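Local coordinates for OxyA protein (PDB 5HH3) that probably catalyses a phenolic coupling that cyclises the peptide precursor of a glycopeptide antibiotic, as a heme-dependent enzyme of the cytochrome P450 family, at residues B[271-281]-B[327-338]. Numbering follows the deposited sequence.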
loop_
_atom_site.group_PDB
_atom_site.type_symbol
_atom_site.label_atom_id
_atom_site.label_comp_id
_atom_site.label_asym_id
_atom_site.label_seq_id
_atom_site.Cartn_x
_atom_site.Cartn_y
_atom_site.Cartn_z
ATOM N N VAL B 271 -7.489 12.883 41.626
ATOM C CA VAL B 271 -6.939 12.243 40.404
ATOM C C VAL B 271 -6.512 13.298 39.368
ATOM O O VAL B 271 -6.982 13.292 38.238
ATOM C CB VAL B 271 -7.943 11.211 39.794
ATOM C CG1 VAL B 271 -8.046 9.976 40.679
ATOM C CG2 VAL B 271 -9.342 11.803 39.604
ATOM N N PRO B 272 -5.588 14.202 39.746
ATOM C CA PRO B 272 -5.208 15.294 38.835
ATOM C C PRO B 272 -4.680 14.852 37.473
ATOM O O PRO B 272 -4.891 15.564 36.496
ATOM C CB PRO B 272 -4.108 16.027 39.609
ATOM C CG PRO B 272 -3.517 14.968 40.469
ATOM C CD PRO B 272 -4.706 14.172 40.926
ATOM N N ASP B 273 -4.002 13.705 37.399
ATOM C CA ASP B 273 -3.442 13.225 36.122
ATOM C C ASP B 273 -4.320 12.192 35.405
ATOM O O ASP B 273 -3.822 11.454 34.563
ATOM C CB ASP B 273 -2.017 12.670 36.336
ATOM C CG ASP B 273 -1.057 13.721 36.872
ATOM O OD1 ASP B 273 -1.053 14.850 36.336
ATOM O OD2 ASP B 273 -0.317 13.420 37.836
ATOM N N TRP B 274 -5.622 12.167 35.707
ATOM C CA TRP B 274 -6.539 11.147 35.165
ATOM C C TRP B 274 -6.511 11.026 33.629
ATOM O O TRP B 274 -6.626 9.923 33.092
ATOM C CB TRP B 274 -7.984 11.410 35.631
ATOM C CG TRP B 274 -8.614 12.634 35.031
ATOM C CD1 TRP B 274 -8.625 13.901 35.553
ATOM C CD2 TRP B 274 -9.338 12.704 33.812
ATOM N NE1 TRP B 274 -9.278 14.755 34.716
ATOM C CE2 TRP B 274 -9.738 14.049 33.640
ATOM C CE3 TRP B 274 -9.670 11.768 32.828
ATOM C CZ2 TRP B 274 -10.458 14.478 32.534
ATOM C CZ3 TRP B 274 -10.389 12.202 31.724
ATOM C CH2 TRP B 274 -10.777 13.544 31.591
ATOM N N LEU B 275 -6.382 12.160 32.935
ATOM C CA LEU B 275 -6.443 12.168 31.482
ATOM C C LEU B 275 -5.216 11.500 30.872
ATOM O O LEU B 275 -5.352 10.785 29.899
ATOM C CB LEU B 275 -6.617 13.576 30.920
ATOM C CG LEU B 275 -6.647 13.678 29.398
ATOM C CD1 LEU B 275 -7.733 12.813 28.791
ATOM C CD2 LEU B 275 -6.809 15.126 28.965
ATOM N N ASP B 276 -4.040 11.723 31.451
ATOM C CA ASP B 276 -2.832 11.019 30.989
ATOM C C ASP B 276 -2.975 9.494 31.065
ATOM O O ASP B 276 -2.482 8.817 30.185
ATOM C CB ASP B 276 -1.599 11.445 31.770
ATOM C CG ASP B 276 -1.178 12.867 31.465
ATOM O OD1 ASP B 276 -1.302 13.294 30.305
ATOM O OD2 ASP B 276 -0.717 13.548 32.397
ATOM N N GLU B 277 -3.643 8.973 32.104
ATOM C CA GLU B 277 -3.914 7.526 32.190
ATOM C C GLU B 277 -4.926 7.038 31.146
ATOM O O GLU B 277 -4.749 5.975 30.569
ATOM C CB GLU B 277 -4.372 7.130 33.594
ATOM C CG GLU B 277 -4.749 5.665 33.765
ATOM C CD GLU B 277 -3.586 4.698 33.696
ATOM O OE1 GLU B 277 -3.853 3.488 33.830
ATOM O OE2 GLU B 277 -2.404 5.102 33.506
ATOM N N VAL B 278 -5.978 7.800 30.902
ATOM C CA VAL B 278 -6.979 7.420 29.906
ATOM C C VAL B 278 -6.327 7.370 28.536
ATOM O O VAL B 278 -6.539 6.425 27.782
ATOM C CB VAL B 278 -8.185 8.383 29.888
ATOM C CG1 VAL B 278 -9.174 8.017 28.777
ATOM C CG2 VAL B 278 -8.904 8.356 31.219
ATOM N N ILE B 279 -5.528 8.396 28.226
ATOM C CA ILE B 279 -4.792 8.452 26.961
ATOM C C ILE B 279 -3.779 7.296 26.824
ATOM O O ILE B 279 -3.729 6.641 25.779
ATOM C CB ILE B 279 -4.091 9.820 26.769
ATOM C CG1 ILE B 279 -5.139 10.907 26.509
ATOM C CG2 ILE B 279 -3.093 9.736 25.624
ATOM C CD1 ILE B 279 -4.654 12.339 26.643
ATOM N N ARG B 280 -2.995 7.051 27.864
ATOM C CA ARG B 280 -2.050 5.917 27.876
ATOM C C ARG B 280 -2.735 4.583 27.583
ATOM O O ARG B 280 -2.283 3.814 26.736
ATOM C CB ARG B 280 -1.335 5.782 29.228
ATOM C CG ARG B 280 -0.277 4.665 29.261
ATOM C CD ARG B 280 0.084 4.241 30.673
ATOM N NE ARG B 280 -1.023 3.559 31.348
ATOM C CZ ARG B 280 -1.323 2.262 31.250
ATOM N NH1 ARG B 280 -0.616 1.433 30.487
ATOM N NH2 ARG B 280 -2.356 1.781 31.934
ATOM N N TYR B 281 -3.803 4.310 28.317
ATOM C CA TYR B 281 -4.500 3.026 28.219
ATOM C C TYR B 281 -5.150 2.851 26.856
ATOM O O TYR B 281 -5.005 1.801 26.255
ATOM C CB TYR B 281 -5.538 2.888 29.326
ATOM C CG TYR B 281 -6.194 1.525 29.393
ATOM C CD1 TYR B 281 -5.496 0.423 29.864
ATOM C CD2 TYR B 281 -7.501 1.345 28.969
ATOM C CE1 TYR B 281 -6.093 -0.835 29.935
ATOM C CE2 TYR B 281 -8.107 0.106 29.030
ATOM C CZ TYR B 281 -7.400 -0.976 29.523
ATOM O OH TYR B 281 -8.003 -2.184 29.593
ATOM N N ASP B 327 -0.195 -2.612 34.286
ATOM C CA ASP B 327 -0.705 -2.034 33.026
ATOM C C ASP B 327 -2.217 -1.749 32.990
ATOM O O ASP B 327 -2.677 -0.978 32.131
ATOM C CB ASP B 327 -0.351 -2.949 31.856
ATOM C CG ASP B 327 -0.793 -2.386 30.526
ATOM O OD1 ASP B 327 -0.284 -1.302 30.136
ATOM O OD2 ASP B 327 -1.663 -3.023 29.888
ATOM N N ARG B 328 -2.985 -2.347 33.908
ATOM C CA ARG B 328 -4.442 -2.201 33.896
ATOM C C ARG B 328 -4.843 -0.744 34.101
ATOM O O ARG B 328 -4.112 0.037 34.740
ATOM C CB ARG B 328 -5.108 -3.092 34.949
ATOM C CG ARG B 328 -5.034 -4.576 34.621
ATOM C CD ARG B 328 -5.596 -5.421 35.754
ATOM N NE ARG B 328 -5.249 -6.833 35.545
ATOM C CZ ARG B 328 -5.082 -7.745 36.502
ATOM N NH1 ARG B 328 -5.219 -7.440 37.785
ATOM N NH2 ARG B 328 -4.750 -8.988 36.161
ATOM N N PHE B 329 -5.975 -0.363 33.521
ATOM C CA PHE B 329 -6.482 1.013 33.667
ATOM C C PHE B 329 -6.650 1.364 35.145
ATOM O O PHE B 329 -7.337 0.671 35.869
ATOM C CB PHE B 329 -7.815 1.186 32.934
ATOM C CG PHE B 329 -8.398 2.547 33.056
ATOM C CD1 PHE B 329 -7.666 3.661 32.680
ATOM C CD2 PHE B 329 -9.689 2.726 33.560
ATOM C CE1 PHE B 329 -8.202 4.934 32.787
ATOM C CE2 PHE B 329 -10.234 3.996 33.668
ATOM C CZ PHE B 329 -9.489 5.104 33.294
ATOM N N ASP B 330 -5.985 2.429 35.571
ATOM C CA ASP B 330 -5.984 2.851 36.974
ATOM C C ASP B 330 -5.926 4.367 36.988
ATOM O O ASP B 330 -4.861 4.972 36.863
ATOM C CB ASP B 330 -4.807 2.247 37.733
ATOM C CG ASP B 330 -4.706 2.749 39.174
ATOM O OD1 ASP B 330 -5.618 3.424 39.679
ATOM O OD2 ASP B 330 -3.678 2.475 39.810
ATOM N N ILE B 331 -7.096 4.963 37.153
ATOM C CA ILE B 331 -7.263 6.397 37.073
ATOM C C ILE B 331 -6.497 7.192 38.160
ATOM O O ILE B 331 -6.309 8.399 38.005
ATOM C CB ILE B 331 -8.776 6.737 37.077
ATOM C CG1 ILE B 331 -9.031 8.105 36.453
ATOM C CG2 ILE B 331 -9.373 6.626 38.477
ATOM C CD1 ILE B 331 -10.440 8.230 35.917
ATOM N N THR B 332 -6.061 6.525 39.235
ATOM C CA THR B 332 -5.277 7.158 40.317
ATOM C C THR B 332 -3.751 7.034 40.139
ATOM O O THR B 332 -3.003 7.492 41.001
ATOM C CB THR B 332 -5.609 6.545 41.702
ATOM O OG1 THR B 332 -5.077 5.219 41.770
ATOM C CG2 THR B 332 -7.126 6.497 41.971
ATOM N N ARG B 333 -3.285 6.397 39.066
ATOM C CA ARG B 333 -1.846 6.266 38.809
ATOM C C ARG B 333 -1.169 7.645 38.822
ATOM O O ARG B 333 -1.601 8.565 38.130
ATOM C CB ARG B 333 -1.579 5.568 37.471
ATOM C CG ARG B 333 -0.116 5.204 37.215
ATOM C CD ARG B 333 0.144 4.843 35.747
ATOM N NE ARG B 333 -0.807 3.834 35.307
ATOM C CZ ARG B 333 -0.780 2.553 35.676
ATOM N NH1 ARG B 333 0.200 2.060 36.444
ATOM N NH2 ARG B 333 -1.742 1.743 35.249
ATOM N N VAL B 334 -0.118 7.764 39.629
ATOM C CA VAL B 334 0.653 8.994 39.753
ATOM C C VAL B 334 1.516 9.191 38.502
ATOM O O VAL B 334 2.261 8.295 38.111
ATOM C CB VAL B 334 1.506 8.965 41.040
ATOM C CG1 VAL B 334 2.508 10.116 41.079
ATOM C CG2 VAL B 334 0.583 9.015 42.254
ATOM N N ARG B 335 1.370 10.361 37.876
ATOM C CA ARG B 335 2.121 10.762 36.682
ATOM C C ARG B 335 2.267 9.663 35.610
ATOM O O ARG B 335 3.379 9.211 35.327
ATOM C CB ARG B 335 3.485 11.373 37.089
ATOM C CG ARG B 335 3.336 12.752 37.728
ATOM C CD ARG B 335 4.679 13.388 38.085
ATOM N NE ARG B 335 5.385 12.614 39.115
ATOM C CZ ARG B 335 5.152 12.659 40.431
ATOM N NH1 ARG B 335 4.234 13.473 40.961
ATOM N NH2 ARG B 335 5.861 11.878 41.239
ATOM N N PRO B 336 1.138 9.233 35.008
ATOM C CA PRO B 336 1.221 8.211 33.960
ATOM C C PRO B 336 2.075 8.670 32.770
ATOM O O PRO B 336 1.976 9.824 32.355
ATOM C CB PRO B 336 -0.246 8.018 33.520
ATOM C CG PRO B 336 -1.083 8.658 34.572
ATOM C CD PRO B 336 -0.241 9.733 35.177
ATOM N N GLU B 337 2.900 7.766 32.242
ATOM C CA GLU B 337 3.779 8.058 31.110
ATOM C C GLU B 337 3.246 7.466 29.835
ATOM O O GLU B 337 2.874 6.284 29.792
ATOM C CB GLU B 337 5.163 7.491 31.353
ATOM C CG GLU B 337 5.863 8.101 32.551
ATOM C CD GLU B 337 7.250 7.509 32.766
ATOM O OE1 GLU B 337 8.062 7.511 31.813
ATOM O OE2 GLU B 337 7.517 7.048 33.894
ATOM N N HIS B 338 3.213 8.282 28.788
ATOM C CA HIS B 338 2.881 7.783 27.458
ATOM C C HIS B 338 3.529 8.615 26.356
ATOM O O HIS B 338 4.022 9.729 26.598
ATOM C CB HIS B 338 1.367 7.759 27.271
ATOM C CG HIS B 338 0.741 9.117 27.327
ATOM N ND1 HIS B 338 0.748 9.990 26.262
ATOM C CD2 HIS B 338 0.095 9.756 28.325
ATOM C CE1 HIS B 338 0.137 11.107 26.604
ATOM N NE2 HIS B 338 -0.265 10.988 27.846
HETATM O O HOH W 1 1.517 12.232 33.746
HETATM O O HOH W 2 -7.425 -2.493 32.530
#
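Glu277 points from helix 274-282 toward the irregular loop 327-338, whose backbone passes over the helix from Phe329 beside Tyr281 to Ile331 beside Trp274, then returns through Pro336 and His338. With Arg280, which bends at chi3 (68°) to bring its guanidinium against the loop, it matches the Glu-X-X-Arg motif of the P450 K helix; Arg333 completes the family's ERR triad. The buried Glu277 carboxylate lies between two guanidinium groups, each gripping it side-on through NE and NH2. Arg333 NE and Arg280 NE reach Glu277 OE2 from opposite faces of the carboxylate plane, Arg333 NE at 2.7 Å; Glu277 OE1 also accepts from Asp330 N (2.9 Å), so five donors fix the group and probably favour its ionised form. The long arginine chain lets Arg280 work end-on as well, NH1 meeting Asp327 OD1 and NH2 meeting Asp327 O, both at 2.8 Å. Flat rings suit CH-pi contacts: Phe329 CB sits over the centre of Tyr281, Ile279 CG2 over the face of His338. Ile331 CG1 packs on Trp274 CB (3.6 Å). The rigid Pro336 ring, with no N-H to satisfy, beds between Asp273 and Glu277. Phe246 and Leu253 of helix 225-256 pack against Val278 and Phe329 respectively, Gln260 of helix 258-266 bonds the loop backbone at Phe329 and Ile331, and helix 351-368 backs Trp274. The whole contact lies on the heme's proximal side, that of axial ligand Cys348.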